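Local coordinates for tryptophanyl-tRNA synthetase (Thermus thermophilus, PDB 2EL7), which probably catalyses the ATP-dependent attachment of tryptophan to its cognate tRNA, working as a homodimeric class I aminoacyl-tRNA synthetase, at residues Ser85-His90 with Leu138-Asp143; Trp95-Leu100 with Glu171-Pro176; Ile23-Ala28 with Gln177-Pro182. One frame throughout, in Å; residues are numbered along the deposited sequence.

How the interactions relate
The three contacts illustrate how segments distant in sequence come to share one class I catalytic domain. Interactions 1 and 2 both draw on helix 89-99; their centres are about 12 Å apart, and they meet directly, Leu-138 CD1 lying 3.5 Å from Phe-97 CE2. Both also reach the second subunit. Interaction 3 closes a larger loop containing the other two, its centre about 20 Å from that of interaction 1 and about 24 Å from that of interaction 2. Segment 171-176 runs on into 177-182, while Asp-143 O and Gln-177 N, 2.9 Å apart, probably hydrogen-bond. The side chain of His-90 is about 3 Å from that of Asp-136, predicted to bind tryptophan; that of Leu-180 is about 4 Å from Glu-149's, predicted to bind ATP.

Interaction 1 (Ser85-His90 with Leu138-Asp143); sequences SHVPEH and LIYKAD
Val-87 and Tyr-140 approach head-on, and the phenol oxygen is what arrives: Tyr-140 OH sits 3.3 Å from Val-87 CB and 3.4 Å from Val-87 CG1. This methyl, placed opposite the backbone N by a chi1 of -175°, lies at the edge of the ring, near its plane. The second packing contact comes from Ile-139. Its CD1 reaches helix 89-99, 4.0 Å from His-90 CA and 4.1 Å from Glu-89 O, and its CG2 lies 4.2 Å from His-90 CB. The same CG2 stands over the centre of the Tyr-140 ring, 3.2 Å above its plane, so one methyl serves both neighbours. Phe-82 adds an edge-to-face ring contact to this tyrosine.

Between the two segments the contact is van der Waals; the hydrogen bonds that shape it lie within each side. His-90 ND1 donates to Val-87 O over 3.1 Å, nearly straight and within the planes of both the imidazole and the carbonyl, which fixes the rotation of the ring while its side chain packs against Asp-136, predicted to bind tryptophan. On the other side Lys-141 N bonds to Leu-138 O. Together with the bond from Ala-142 N to Ile-137 O and the positive phi of Lys-141, this is a Schellman motif, a common way of ending a helix, here helix 124-139 packed against helix 89-99 next to the probable amino-acid pocket.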
ATOM      1  N   SER A  85       2.459  -0.122 -12.282  1.00 24.99           N
ATOM      2  CA  SER A  85       3.285   0.866 -11.565  1.00 24.86           C
ATOM      3  C   SER A  85       3.307   2.289 -12.142  1.00 24.41           C
ATOM      4  O   SER A  85       3.762   3.215 -11.474  1.00 34.52           O
ATOM      5  CB  SER A  85       4.743   0.367 -11.402  1.00 18.30           C
ATOM      6  OG  SER A  85       5.476   0.323 -12.617  1.00 18.89           O
ATOM      7  N   HIS A  86       2.833   2.489 -13.367  1.00 24.28           N
ATOM      8  CA  HIS A  86       2.819   3.838 -13.933  1.00 20.21           C
ATOM      9  C   HIS A  86       1.697   4.707 -13.375  1.00 23.80           C
ATOM     10  O   HIS A  86       1.732   5.914 -13.511  1.00 26.65           O
ATOM     11  CB  HIS A  86       2.769   3.789 -15.462  1.00 17.15           C
ATOM     12  CG  HIS A  86       4.032   3.253 -16.069  1.00 31.93           C
ATOM     13  ND1 HIS A  86       4.293   3.299 -17.421  1.00 34.25           N
ATOM     14  CD2 HIS A  86       5.098   2.633 -15.500  1.00 21.06           C
ATOM     15  CE1 HIS A  86       5.463   2.725 -17.658  1.00 37.37           C
ATOM     16  NE2 HIS A  86       5.969   2.313 -16.510  1.00 26.12           N
ATOM     17  N   VAL A  87       0.708   4.093 -12.736  1.00 25.54           N
ATOM     18  CA  VAL A  87      -0.361   4.851 -12.096  1.00 28.53           C
ATOM     19  C   VAL A  87      -0.353   4.387 -10.640  1.00 27.16           C
ATOM     20  O   VAL A  87      -1.092   3.502 -10.241  1.00 39.73           O
ATOM     21  CB  VAL A  87      -1.702   4.587 -12.749  1.00 19.57           C
ATOM     22  CG1 VAL A  87      -2.765   5.480 -12.124  1.00 19.01           C
ATOM     23  CG2 VAL A  87      -1.575   4.842 -14.245  1.00 16.36           C
ATOM     24  N   PRO A  88       0.508   4.995  -9.831  1.00 32.34           N
ATOM     25  CA  PRO A  88       0.705   4.702  -8.411  1.00 36.05           C
ATOM     26  C   PRO A  88      -0.448   4.962  -7.446  1.00 39.16           C
ATOM     27  O   PRO A  88      -0.436   4.427  -6.334  1.00 38.27           O
ATOM     28  CB  PRO A  88       1.935   5.541  -8.081  1.00 36.27           C
ATOM     29  CG  PRO A  88       1.641   6.803  -8.875  1.00 29.62           C
ATOM     30  CD  PRO A  88       1.266   6.201 -10.221  1.00 33.74           C
ATOM     31  N   GLU A  89      -1.417   5.789  -7.854  1.00 30.56           N
ATOM     32  CA  GLU A  89      -2.573   6.114  -7.028  1.00 18.84           C
ATOM     33  C   GLU A  89      -3.238   4.862  -6.445  1.00 25.97           C
ATOM     34  O   GLU A  89      -3.710   4.879  -5.311  1.00 23.19           O
ATOM     35  CB  GLU A  89      -3.656   6.867  -7.835  1.00 32.67           C
ATOM     36  CG  GLU A  89      -3.476   8.357  -8.104  1.00 26.41           C
ATOM     37  CD  GLU A  89      -2.375   8.666  -9.089  1.00 32.95           C
ATOM     38  OE1 GLU A  89      -2.039   7.805  -9.924  1.00 38.67           O
ATOM     39  OE2 GLU A  89      -1.850   9.793  -9.042  1.00 41.28           O
ATOM     40  N   HIS A  90      -3.304   3.771  -7.203  1.00 22.59           N
ATOM     41  CA  HIS A  90      -3.979   2.624  -6.643  1.00 22.98           C
ATOM     42  C   HIS A  90      -3.336   2.063  -5.392  1.00 25.30           C
ATOM     43  O   HIS A  90      -4.039   1.442  -4.591  1.00 33.43           O
ATOM     44  CB  HIS A  90      -4.234   1.520  -7.708  1.00 38.16           C
ATOM     45  CG  HIS A  90      -3.075   0.609  -7.966  1.00 30.98           C
ATOM     46  ND1 HIS A  90      -2.031   0.951  -8.797  1.00 35.25           N
ATOM     47  CD2 HIS A  90      -2.792  -0.624  -7.489  1.00 26.38           C
ATOM     48  CE1 HIS A  90      -1.151  -0.034  -8.818  1.00 39.01           C
ATOM     49  NE2 HIS A  90      -1.591  -1.001  -8.031  1.00 40.09           N
ATOM     50  N   LEU A 138     -11.077  -1.125  -8.700  1.00 23.18           N
ATOM     51  CA  LEU A 138     -11.945  -0.018  -8.361  1.00 26.02           C
ATOM     52  C   LEU A 138     -11.422   1.410  -8.611  1.00 28.99           C
ATOM     53  O   LEU A 138     -12.222   2.346  -8.809  1.00 24.31           O
ATOM     54  CB  LEU A 138     -12.428  -0.191  -6.925  1.00 22.28           C
ATOM     55  CG  LEU A 138     -13.074  -1.573  -6.711  1.00 30.60           C
ATOM     56  CD1 LEU A 138     -13.481  -1.754  -5.235  1.00 24.44           C
ATOM     57  CD2 LEU A 138     -14.272  -1.744  -7.644  1.00 16.58           C
ATOM     58  N   ILE A 139     -10.102   1.603  -8.619  1.00 28.46           N
ATOM     59  CA  ILE A 139      -9.567   2.953  -8.856  1.00 23.86           C
ATOM     60  C   ILE A 139     -10.009   3.466 -10.240  1.00 26.80           C
ATOM     61  O   ILE A 139     -10.097   4.686 -10.466  1.00 26.36           O
ATOM     62  CB  ILE A 139      -8.037   2.971  -8.829  1.00 23.59           C
ATOM     63  CG1 ILE A 139      -7.535   4.401  -8.684  1.00 20.31           C
ATOM     64  CG2 ILE A 139      -7.474   2.427 -10.159  1.00 17.71           C
ATOM     65  CD1 ILE A 139      -7.307   4.825  -7.293  1.00 27.73           C
ATOM     66  N   TYR A 140     -10.277   2.524 -11.153  1.00 17.06           N
ATOM     67  CA  TYR A 140     -10.680   2.817 -12.524  1.00 16.96           C
ATOM     68  C   TYR A 140     -12.176   2.584 -12.728  1.00 26.16           C
ATOM     69  O   TYR A 140     -12.683   2.673 -13.863  1.00 27.51           O
ATOM     70  CB  TYR A 140      -9.903   1.932 -13.520  1.00 13.23           C
ATOM     71  CG  TYR A 140      -8.393   2.068 -13.447  1.00 16.81           C
ATOM     72  CD1 TYR A 140      -7.581   0.964 -13.151  1.00 17.79           C
ATOM     73  CD2 TYR A 140      -7.786   3.307 -13.602  1.00 11.47           C
ATOM     74  CE1 TYR A 140      -6.206   1.112 -12.999  1.00 14.25           C
ATOM     75  CE2 TYR A 140      -6.435   3.463 -13.455  1.00 19.61           C
ATOM     76  CZ  TYR A 140      -5.640   2.371 -13.140  1.00 18.56           C
ATOM     77  OH  TYR A 140      -4.305   2.595 -12.856  1.00 16.54           O
ATOM     78  N   LYS A 141     -12.869   2.277 -11.630  1.00 27.63           N
ATOM     79  CA  LYS A 141     -14.303   2.025 -11.659  1.00 26.32           C
ATOM     80  C   LYS A 141     -14.668   0.994 -12.713  1.00 24.21           C
ATOM     81  O   LYS A 141     -15.697   1.121 -13.360  1.00 27.56           O
ATOM     82  CB  LYS A 141     -15.076   3.316 -11.950  1.00 25.87           C
ATOM     83  CG  LYS A 141     -15.754   3.978 -10.746  1.00 33.61           C
ATOM     84  CD  LYS A 141     -14.821   4.875  -9.967  1.00 32.68           C
ATOM     85  CE  LYS A 141     -15.516   5.593  -8.795  1.00 37.74           C
ATOM     86  NZ  LYS A 141     -16.360   6.766  -9.157  1.00 28.78           N
ATOM     87  N   ALA A 142     -13.825  -0.006 -12.912  1.00 21.45           N
ATOM     88  CA  ALA A 142     -14.136  -1.052 -13.893  1.00 26.32           C
ATOM     89  C   ALA A 142     -15.276  -1.894 -13.329  1.00 19.05           C
ATOM     90  O   ALA A 142     -15.292  -2.187 -12.147  1.00 28.49           O
ATOM     91  CB  ALA A 142     -12.895  -1.966 -14.164  1.00 19.35           C
ATOM     92  N   ASP A 143     -16.215  -2.303 -14.169  1.00 23.64           N
ATOM     93  CA  ASP A 143     -17.335  -3.112 -13.688  1.00 26.20           C
ATOM     94  C   ASP A 143     -17.240  -4.553 -14.172  1.00 24.89           C
ATOM     95  O   ASP A 143     -18.046  -5.396 -13.795  1.00 32.24           O
ATOM     96  CB  ASP A 143     -18.673  -2.493 -14.136  1.00 18.65           C
ATOM     97  CG  ASP A 143     -18.823  -2.462 -15.649  1.00 22.62           C
ATOM     98  OD1 ASP A 143     -18.987  -1.375 -16.228  1.00 32.89           O
ATOM     99  OD2 ASP A 143     -18.773  -3.533 -16.272  1.00 26.48           O
TER

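Interaction 2 (Trp95-Leu100 with Glu171-Pro176); sequences WVFTTL and ETFPEP
Phe-173, which meets Phe-97 across the contact, is preceded by Thr-172, whose CG2 stands over the centre of the phenylalanine ring, 3.9 Å above its plane. Phe-97 addresses the opposite face of Phe-173, so the ring is held between a methyl and an aromatic edge. The two phenylalanines form an offset edge-to-face pair: the centroids are 5.6 Å apart and the planes stand at 77°. Phe-97 supplies the edge, its CZ lying 3.9 Å from both CE1 and CZ of Phe-173. The side chains approach from opposite directions; Phe-173 points toward the helix, while Phe-97 leaves its backbone to one side and its ring swings in. Both have CG opposite the carbonyl carbon (chi1 -78° in Phe-97, -62° in Phe-173), and the pair spans a CA-to-CA separation of 12.0 Å.

The pair pins the loop between helix 153-169 and strand 177-179 to helix 89-99 within the class I catalytic domain. Phe-165, Leu-138 and Val-321 also pack on Phe-173, drawing three further helices into this apolar cluster. Past the aromatic residue the loop is tied to helix 153-169: Glu-175 makes a salt bridge with Arg-163, and Pro-176 O accepts a hydrogen bond from Arg-159.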
ATOM      1  N   TRP A  95      -4.249   1.192   0.593  1.00 22.80           N
ATOM      2  CA  TRP A  95      -4.156   1.299   2.040  1.00 24.15           C
ATOM      3  C   TRP A  95      -5.559   1.418   2.601  1.00 24.37           C
ATOM      4  O   TRP A  95      -5.896   0.733   3.574  1.00 29.63           O
ATOM      5  CB  TRP A  95      -3.312   2.511   2.469  1.00 13.24           C
ATOM      6  CG  TRP A  95      -3.495   2.825   3.927  1.00 19.13           C
ATOM      7  CD1 TRP A  95      -4.012   3.970   4.461  1.00 21.34           C
ATOM      8  CD2 TRP A  95      -3.223   1.959   5.038  1.00 20.41           C
ATOM      9  NE1 TRP A  95      -4.084   3.870   5.835  1.00 23.36           N
ATOM     10  CE2 TRP A  95      -3.603   2.647   6.213  1.00 20.03           C
ATOM     11  CE3 TRP A  95      -2.695   0.668   5.156  1.00 23.27           C
ATOM     12  CZ2 TRP A  95      -3.468   2.093   7.482  1.00 25.43           C
ATOM     13  CZ3 TRP A  95      -2.560   0.115   6.431  1.00 21.27           C
ATOM     14  CH2 TRP A  95      -2.946   0.828   7.571  1.00 27.22           C
ATOM     15  N   VAL A  96      -6.380   2.271   1.980  1.00 28.60           N
ATOM     16  CA  VAL A  96      -7.757   2.477   2.443  1.00 27.24           C
ATOM     17  C   VAL A  96      -8.464   1.143   2.497  1.00 23.91           C
ATOM     18  O   VAL A  96      -9.016   0.775   3.520  1.00 25.36           O
ATOM     19  CB  VAL A  96      -8.552   3.458   1.525  1.00 19.82           C
ATOM     20  CG1 VAL A  96      -9.982   3.629   2.057  1.00 22.41           C
ATOM     21  CG2 VAL A  96      -7.855   4.826   1.496  1.00 13.58           C
ATOM     22  N   PHE A  97      -8.415   0.415   1.390  1.00 29.82           N
ATOM     23  CA  PHE A  97      -9.041  -0.894   1.293  1.00 25.80           C
ATOM     24  C   PHE A  97      -8.516  -1.853   2.363  1.00 27.98           C
ATOM     25  O   PHE A  97      -9.296  -2.540   3.017  1.00 29.44           O
ATOM     26  CB  PHE A  97      -8.822  -1.466  -0.114  1.00 20.01           C
ATOM     27  CG  PHE A  97      -9.743  -0.884  -1.165  1.00 15.52           C
ATOM     28  CD1 PHE A  97     -10.573   0.198  -0.872  1.00 16.00           C
ATOM     29  CD2 PHE A  97      -9.758  -1.402  -2.456  1.00 12.79           C
ATOM     30  CE1 PHE A  97     -11.403   0.755  -1.849  1.00 23.11           C
ATOM     31  CE2 PHE A  97     -10.580  -0.853  -3.444  1.00 24.14           C
ATOM     32  CZ  PHE A  97     -11.411   0.236  -3.137  1.00 20.58           C
ATOM     33  N   THR A  98      -7.200  -1.901   2.533  1.00 25.34           N
ATOM     34  CA  THR A  98      -6.587  -2.747   3.548  1.00 20.32           C
ATOM     35  C   THR A  98      -7.300  -2.521   4.894  1.00 27.57           C
ATOM     36  O   THR A  98      -7.658  -3.489   5.576  1.00 29.91           O
ATOM     37  CB  THR A  98      -5.045  -2.426   3.689  1.00 20.09           C
ATOM     38  OG1 THR A  98      -4.334  -2.985   2.578  1.00 18.11           O
ATOM     39  CG2 THR A  98      -4.458  -2.989   4.966  1.00 17.71           C
ATOM     40  N   THR A  99      -7.539  -1.262   5.267  1.00 20.22           N
ATOM     41  CA  THR A  99      -8.191  -0.984   6.559  1.00 24.64           C
ATOM     42  C   THR A  99      -9.642  -1.463   6.600  1.00 32.23           C
ATOM     43  O   THR A  99     -10.214  -1.640   7.682  1.00 23.39           O
ATOM     44  CB  THR A  99      -8.193   0.549   6.948  1.00 21.49           C
ATOM     45  OG1 THR A  99      -9.000   1.295   6.020  1.00 26.39           O
ATOM     46  CG2 THR A  99      -6.762   1.135   6.954  1.00 18.39           C
ATOM     47  N   LEU A 100     -10.238  -1.675   5.430  1.00 22.54           N
ATOM     48  CA  LEU A 100     -11.631  -2.107   5.382  1.00 27.44           C
ATOM     49  C   LEU A 100     -11.779  -3.587   5.050  1.00 25.83           C
ATOM     50  O   LEU A 100     -12.850  -3.992   4.608  1.00 21.43           O
ATOM     51  CB  LEU A 100     -12.399  -1.311   4.329  1.00 28.20           C
ATOM     52  CG  LEU A 100     -12.386   0.215   4.374  1.00 30.43           C
ATOM     53  CD1 LEU A 100     -13.005   0.743   3.085  1.00 30.24           C
ATOM     54  CD2 LEU A 100     -13.145   0.705   5.590  1.00 30.91           C
ATOM     55  N   GLU A 171     -22.230   6.142  -1.848  1.00 23.18           N
ATOM     56  CA  GLU A 171     -22.042   5.348  -3.066  1.00 33.52           C
ATOM     57  C   GLU A 171     -20.854   5.837  -3.873  1.00 33.31           C
ATOM     58  O   GLU A 171     -20.822   6.977  -4.325  1.00 34.66           O
ATOM     59  CB  GLU A 171     -23.306   5.356  -3.950  1.00 43.54           C
ATOM     60  CG  GLU A 171     -23.231   4.300  -5.080  1.00 55.42           C
ATOM     61  CD  GLU A 171     -24.449   4.264  -5.996  1.00 58.64           C
ATOM     62  OE1 GLU A 171     -24.730   5.300  -6.633  1.00 53.15           O
ATOM     63  OE2 GLU A 171     -25.111   3.195  -6.091  1.00 56.42           O
ATOM     64  N   THR A 172     -19.873   4.970  -4.075  1.00 27.53           N
ATOM     65  CA  THR A 172     -18.693   5.396  -4.801  1.00 26.54           C
ATOM     66  C   THR A 172     -18.214   4.445  -5.883  1.00 28.83           C
ATOM     67  O   THR A 172     -17.830   4.884  -6.978  1.00 24.49           O
ATOM     68  CB  THR A 172     -17.513   5.598  -3.844  1.00 22.37           C
ATOM     69  OG1 THR A 172     -17.881   6.513  -2.799  1.00 27.69           O
ATOM     70  CG2 THR A 172     -16.330   6.134  -4.599  1.00 18.20           C
ATOM     71  N   PHE A 173     -18.228   3.152  -5.565  1.00 24.53           N
ATOM     72  CA  PHE A 173     -17.716   2.137  -6.467  1.00 26.86           C
ATOM     73  C   PHE A 173     -18.725   1.123  -6.986  1.00 28.99           C
ATOM     74  O   PHE A 173     -19.670   0.756  -6.291  1.00 21.96           O
ATOM     75  CB  PHE A 173     -16.604   1.341  -5.767  1.00 27.57           C
ATOM     76  CG  PHE A 173     -15.406   2.151  -5.364  1.00 18.30           C
ATOM     77  CD1 PHE A 173     -15.153   2.415  -4.032  1.00 20.55           C
ATOM     78  CD2 PHE A 173     -14.486   2.570  -6.310  1.00 24.35           C
ATOM     79  CE1 PHE A 173     -13.988   3.083  -3.636  1.00 27.70           C
ATOM     80  CE2 PHE A 173     -13.320   3.234  -5.933  1.00 22.34           C
ATOM     81  CZ  PHE A 173     -13.070   3.492  -4.589  1.00 23.58           C
ATOM     82  N   PRO A 174     -18.524   0.651  -8.227  1.00 26.70           N
ATOM     83  CA  PRO A 174     -19.428  -0.342  -8.812  1.00 24.75           C
ATOM     84  C   PRO A 174     -18.953  -1.636  -8.213  1.00 22.47           C
ATOM     85  O   PRO A 174     -17.842  -1.682  -7.705  1.00 32.35           O
ATOM     86  CB  PRO A 174     -19.098  -0.272 -10.303  1.00 20.22           C
ATOM     87  CG  PRO A 174     -17.578  -0.025 -10.260  1.00 25.76           C
ATOM     88  CD  PRO A 174     -17.520   1.089  -9.214  1.00 22.49           C
ATOM     89  N   GLU A 175     -19.782  -2.669  -8.257  1.00 30.24           N
ATOM     90  CA  GLU A 175     -19.425  -4.000  -7.759  1.00 27.57           C
ATOM     91  C   GLU A 175     -19.038  -4.765  -9.013  1.00 27.98           C
ATOM     92  O   GLU A 175     -19.892  -5.204  -9.763  1.00 37.80           O
ATOM     93  CB  GLU A 175     -20.634  -4.667  -7.099  1.00 30.23           C
ATOM     94  CG  GLU A 175     -20.999  -4.046  -5.756  1.00 47.91           C
ATOM     95  CD  GLU A 175     -22.227  -4.663  -5.126  1.00 40.09           C
ATOM     96  OE1 GLU A 175     -22.251  -5.900  -4.964  1.00 50.15           O
ATOM     97  OE2 GLU A 175     -23.164  -3.905  -4.788  1.00 47.16           O
ATOM     98  N   PRO A 176     -17.745  -4.931  -9.261  1.00 28.23           N
ATOM     99  CA  PRO A 176     -17.351  -5.653 -10.471  1.00 28.69           C
ATOM    100  C   PRO A 176     -17.830  -7.076 -10.582  1.00 29.50           C
ATOM    101  O   PRO A 176     -17.984  -7.774  -9.581  1.00 29.10           O
ATOM    102  CB  PRO A 176     -15.825  -5.557 -10.456  1.00 16.78           C
ATOM    103  CG  PRO A 176     -15.527  -5.444  -9.011  1.00 27.54           C
ATOM    104  CD  PRO A 176     -16.566  -4.523  -8.480  1.00 24.14           C
TER

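Interaction 3 (Ile23-Ala28 with Gln177-Pro182); sequences IKQWVA and QALLNP
A polar surface contact, carried by Gln-25 against Leu-179, Leu-180 and Asn-181, joins helix 16-33, whose first turn overlaps the predicted HIGH region, to the end of strand 177-179 and the loop beyond it. The glutamine has CG opposite the backbone N (chi1 -175°) and is extended beyond CG, so its amide reaches the far backbone. Gln-25 NE2 donates to Leu-180 O over 3.2 Å, nearly straight at the hydrogen and in the glutamine amide plane, but with the donor 40° out of the carbonyl plane. A water lies 2.9 Å from Gln-25 OE1 and 2.6 Å from Leu-179 O and can link them. A leucine in place of Gln-25 would probably leave Leu-180 O without this donor and remove the link the water can make. Asn-181 runs alongside, pointing the other way, its CG 3.7 Å from Gln-25 CD and its amide turned by 38°; Asn-181 OD1 is 3.3 Å from Gln-25 NE2, yet the angle is too poor for a hydrogen bond. Leu-179 CG packs 4.0 Å from Gln-25 NE2. With one backbone carbonyl engaged directly and another perhaps through water, the linkage probably depends more on the main-chain path than on which side chains it carries.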
ATOM      1  N   ILE A  23      -6.798 -14.132 -24.989  1.00 26.63           N
ATOM      2  CA  ILE A  23      -6.462 -13.084 -25.925  1.00 24.06           C
ATOM      3  C   ILE A  23      -7.570 -12.858 -26.936  1.00 26.33           C
ATOM      4  O   ILE A  23      -7.939 -11.718 -27.234  1.00 32.86           O
ATOM      5  CB  ILE A  23      -5.112 -13.397 -26.637  1.00 33.35           C
ATOM      6  CG1 ILE A  23      -3.960 -13.280 -25.630  1.00 32.43           C
ATOM      7  CG2 ILE A  23      -4.855 -12.407 -27.770  1.00 22.83           C
ATOM      8  CD1 ILE A  23      -2.622 -13.630 -26.195  1.00 31.38           C
ATOM      9  N   LYS A  24      -8.108 -13.942 -27.468  1.00 30.63           N
ATOM     10  CA  LYS A  24      -9.187 -13.828 -28.429  1.00 34.09           C
ATOM     11  C   LYS A  24     -10.338 -13.059 -27.779  1.00 32.84           C
ATOM     12  O   LYS A  24     -11.027 -12.284 -28.446  1.00 30.99           O
ATOM     13  CB  LYS A  24      -9.652 -15.214 -28.881  1.00 30.23           C
ATOM     14  CG  LYS A  24     -11.028 -15.221 -29.533  1.00 50.05           C
ATOM     15  CD  LYS A  24     -11.273 -16.522 -30.311  1.00 57.73           C
ATOM     16  CE  LYS A  24     -10.523 -16.535 -31.659  1.00 63.63           C
ATOM     17  NZ  LYS A  24      -9.047 -16.261 -31.556  1.00 66.31           N
ATOM     18  N   GLN A  25     -10.524 -13.243 -26.473  1.00 23.34           N
ATOM     19  CA  GLN A  25     -11.605 -12.557 -25.790  1.00 25.12           C
ATOM     20  C   GLN A  25     -11.271 -11.091 -25.536  1.00 28.39           C
ATOM     21  O   GLN A  25     -12.127 -10.208 -25.668  1.00 21.89           O
ATOM     22  CB  GLN A  25     -11.930 -13.264 -24.477  1.00 24.26           C
ATOM     23  CG  GLN A  25     -13.127 -12.681 -23.760  1.00 24.98           C
ATOM     24  CD  GLN A  25     -13.421 -13.395 -22.449  1.00 38.06           C
ATOM     25  OE1 GLN A  25     -12.577 -13.441 -21.543  1.00 31.59           O
ATOM     26  NE2 GLN A  25     -14.628 -13.965 -22.339  1.00 31.89           N
ATOM     27  N   TRP A  26     -10.022 -10.839 -25.161  1.00 26.21           N
ATOM     28  CA  TRP A  26      -9.566  -9.477 -24.901  1.00 28.82           C
ATOM     29  C   TRP A  26      -9.763  -8.648 -26.158  1.00 23.65           C
ATOM     30  O   TRP A  26     -10.174  -7.493 -26.096  1.00 24.23           O
ATOM     31  CB  TRP A  26      -8.077  -9.456 -24.528  1.00 27.93           C
ATOM     32  CG  TRP A  26      -7.767 -10.068 -23.215  1.00 29.58           C
ATOM     33  CD1 TRP A  26      -8.660 -10.436 -22.244  1.00 32.22           C
ATOM     34  CD2 TRP A  26      -6.461 -10.334 -22.681  1.00 34.38           C
ATOM     35  NE1 TRP A  26      -7.990 -10.908 -21.141  1.00 35.03           N
ATOM     36  CE2 TRP A  26      -6.640 -10.855 -21.380  1.00 29.90           C
ATOM     37  CE3 TRP A  26      -5.159 -10.181 -23.177  1.00 26.24           C
ATOM     38  CZ2 TRP A  26      -5.566 -11.223 -20.567  1.00 30.71           C
ATOM     39  CZ3 TRP A  26      -4.092 -10.548 -22.367  1.00 35.49           C
ATOM     40  CH2 TRP A  26      -4.303 -11.063 -21.074  1.00 35.73           C
ATOM     41  N   VAL A  27      -9.438  -9.252 -27.298  1.00 30.92           N
ATOM     42  CA  VAL A  27      -9.587  -8.592 -28.592  1.00 26.18           C
ATOM     43  C   VAL A  27     -11.059  -8.236 -28.816  1.00 25.09           C
ATOM     44  O   VAL A  27     -11.375  -7.122 -29.264  1.00 26.80           O
ATOM     45  CB  VAL A  27      -9.070  -9.515 -29.741  1.00 25.11           C
ATOM     46  CG1 VAL A  27      -9.378  -8.903 -31.079  1.00 18.15           C
ATOM     47  CG2 VAL A  27      -7.555  -9.705 -29.621  1.00 25.77           C
ATOM     48  N   ALA A  28     -11.960  -9.169 -28.493  1.00 21.11           N
ATOM     49  CA  ALA A  28     -13.398  -8.909 -28.662  1.00 27.60           C
ATOM     50  C   ALA A  28     -13.851  -7.760 -27.773  1.00 24.70           C
ATOM     51  O   ALA A  28     -14.632  -6.915 -28.202  1.00 35.26           O
ATOM     52  CB  ALA A  28     -14.258 -10.191 -28.367  1.00 17.57           C
ATOM     53  N   GLN A 177     -18.076  -7.493 -11.818  1.00 25.40           N
ATOM     54  CA  GLN A 177     -18.502  -8.853 -12.072  1.00 31.71           C
ATOM     55  C   GLN A 177     -17.436  -9.570 -12.882  1.00 31.04           C
ATOM     56  O   GLN A 177     -16.790  -8.965 -13.741  1.00 25.92           O
ATOM     57  CB  GLN A 177     -19.834  -8.863 -12.821  1.00 26.45           C
ATOM     58  CG  GLN A 177     -21.033  -8.756 -11.897  1.00 51.81           C
ATOM     59  CD  GLN A 177     -22.326  -8.532 -12.655  1.00 71.29           C
ATOM     60  OE1 GLN A 177     -22.580  -9.188 -13.675  1.00 79.58           O
ATOM     61  NE2 GLN A 177     -23.161  -7.609 -12.160  1.00 74.19           N
ATOM     62  N   ALA A 178     -17.241 -10.848 -12.579  1.00 26.77           N
ATOM     63  CA  ALA A 178     -16.276 -11.674 -13.279  1.00 25.79           C
ATOM     64  C   ALA A 178     -16.821 -12.026 -14.660  1.00 35.55           C
ATOM     65  O   ALA A 178     -18.026 -12.249 -14.831  1.00 34.57           O
ATOM     66  CB  ALA A 178     -16.025 -12.939 -12.504  1.00 27.40           C
ATOM     67  N   LEU A 179     -15.938 -12.041 -15.654  1.00 35.58           N
ATOM     68  CA  LEU A 179     -16.332 -12.413 -17.006  1.00 33.02           C
ATOM     69  C   LEU A 179     -15.544 -13.668 -17.321  1.00 36.04           C
ATOM     70  O   LEU A 179     -14.319 -13.610 -17.489  1.00 34.01           O
ATOM     71  CB  LEU A 179     -15.970 -11.321 -18.020  1.00 34.06           C
ATOM     72  CG  LEU A 179     -16.180 -11.641 -19.513  1.00 36.20           C
ATOM     73  CD1 LEU A 179     -17.666 -11.909 -19.769  1.00 22.34           C
ATOM     74  CD2 LEU A 179     -15.701 -10.466 -20.380  1.00 24.41           C
ATOM     75  N   LEU A 180     -16.238 -14.802 -17.365  1.00 32.02           N
ATOM     76  CA  LEU A 180     -15.592 -16.069 -17.677  1.00 32.52           C
ATOM     77  C   LEU A 180     -15.511 -16.221 -19.186  1.00 30.68           C
ATOM     78  O   LEU A 180     -16.065 -15.412 -19.928  1.00 30.66           O
ATOM     79  CB  LEU A 180     -16.371 -17.224 -17.060  1.00 26.62           C
ATOM     80  CG  LEU A 180     -16.308 -17.187 -15.532  1.00 30.68           C
ATOM     81  CD1 LEU A 180     -17.219 -18.228 -14.919  1.00 25.98           C
ATOM     82  CD2 LEU A 180     -14.890 -17.427 -15.104  1.00 36.35           C
ATOM     83  N   ASN A 181     -14.850 -17.281 -19.629  1.00 37.74           N
ATOM     84  CA  ASN A 181     -14.632 -17.538 -21.051  1.00 35.37           C
ATOM     85  C   ASN A 181     -14.836 -19.030 -21.383  1.00 42.52           C
ATOM     86  O   ASN A 181     -13.911 -19.718 -21.860  1.00 40.35           O
ATOM     87  CB  ASN A 181     -13.197 -17.091 -21.367  1.00 33.63           C
ATOM     88  CG  ASN A 181     -12.887 -17.077 -22.840  1.00 32.22           C
ATOM     89  OD1 ASN A 181     -13.767 -16.861 -23.668  1.00 27.44           O
ATOM     90  ND2 ASN A 181     -11.613 -17.280 -23.174  1.00 33.60           N
ATOM     91  N   PRO A 182     -16.064 -19.541 -21.164  1.00 40.55           N
ATOM     92  CA  PRO A 182     -16.441 -20.940 -21.407  1.00 40.14           C
ATOM     93  C   PRO A 182     -16.268 -21.409 -22.854  1.00 47.19           C
ATOM     94  O   PRO A 182     -15.901 -22.566 -23.103  1.00 51.42           O
ATOM     95  CB  PRO A 182     -17.888 -20.980 -20.957  1.00 33.85           C
ATOM     96  CG  PRO A 182     -18.386 -19.638 -21.403  1.00 38.50           C
ATOM     97  CD  PRO A 182     -17.267 -18.717 -20.942  1.00 48.21           C
TER
HETATM   98  O   HOH W   1     -12.584 -14.845 -18.968  1.00 38.14           O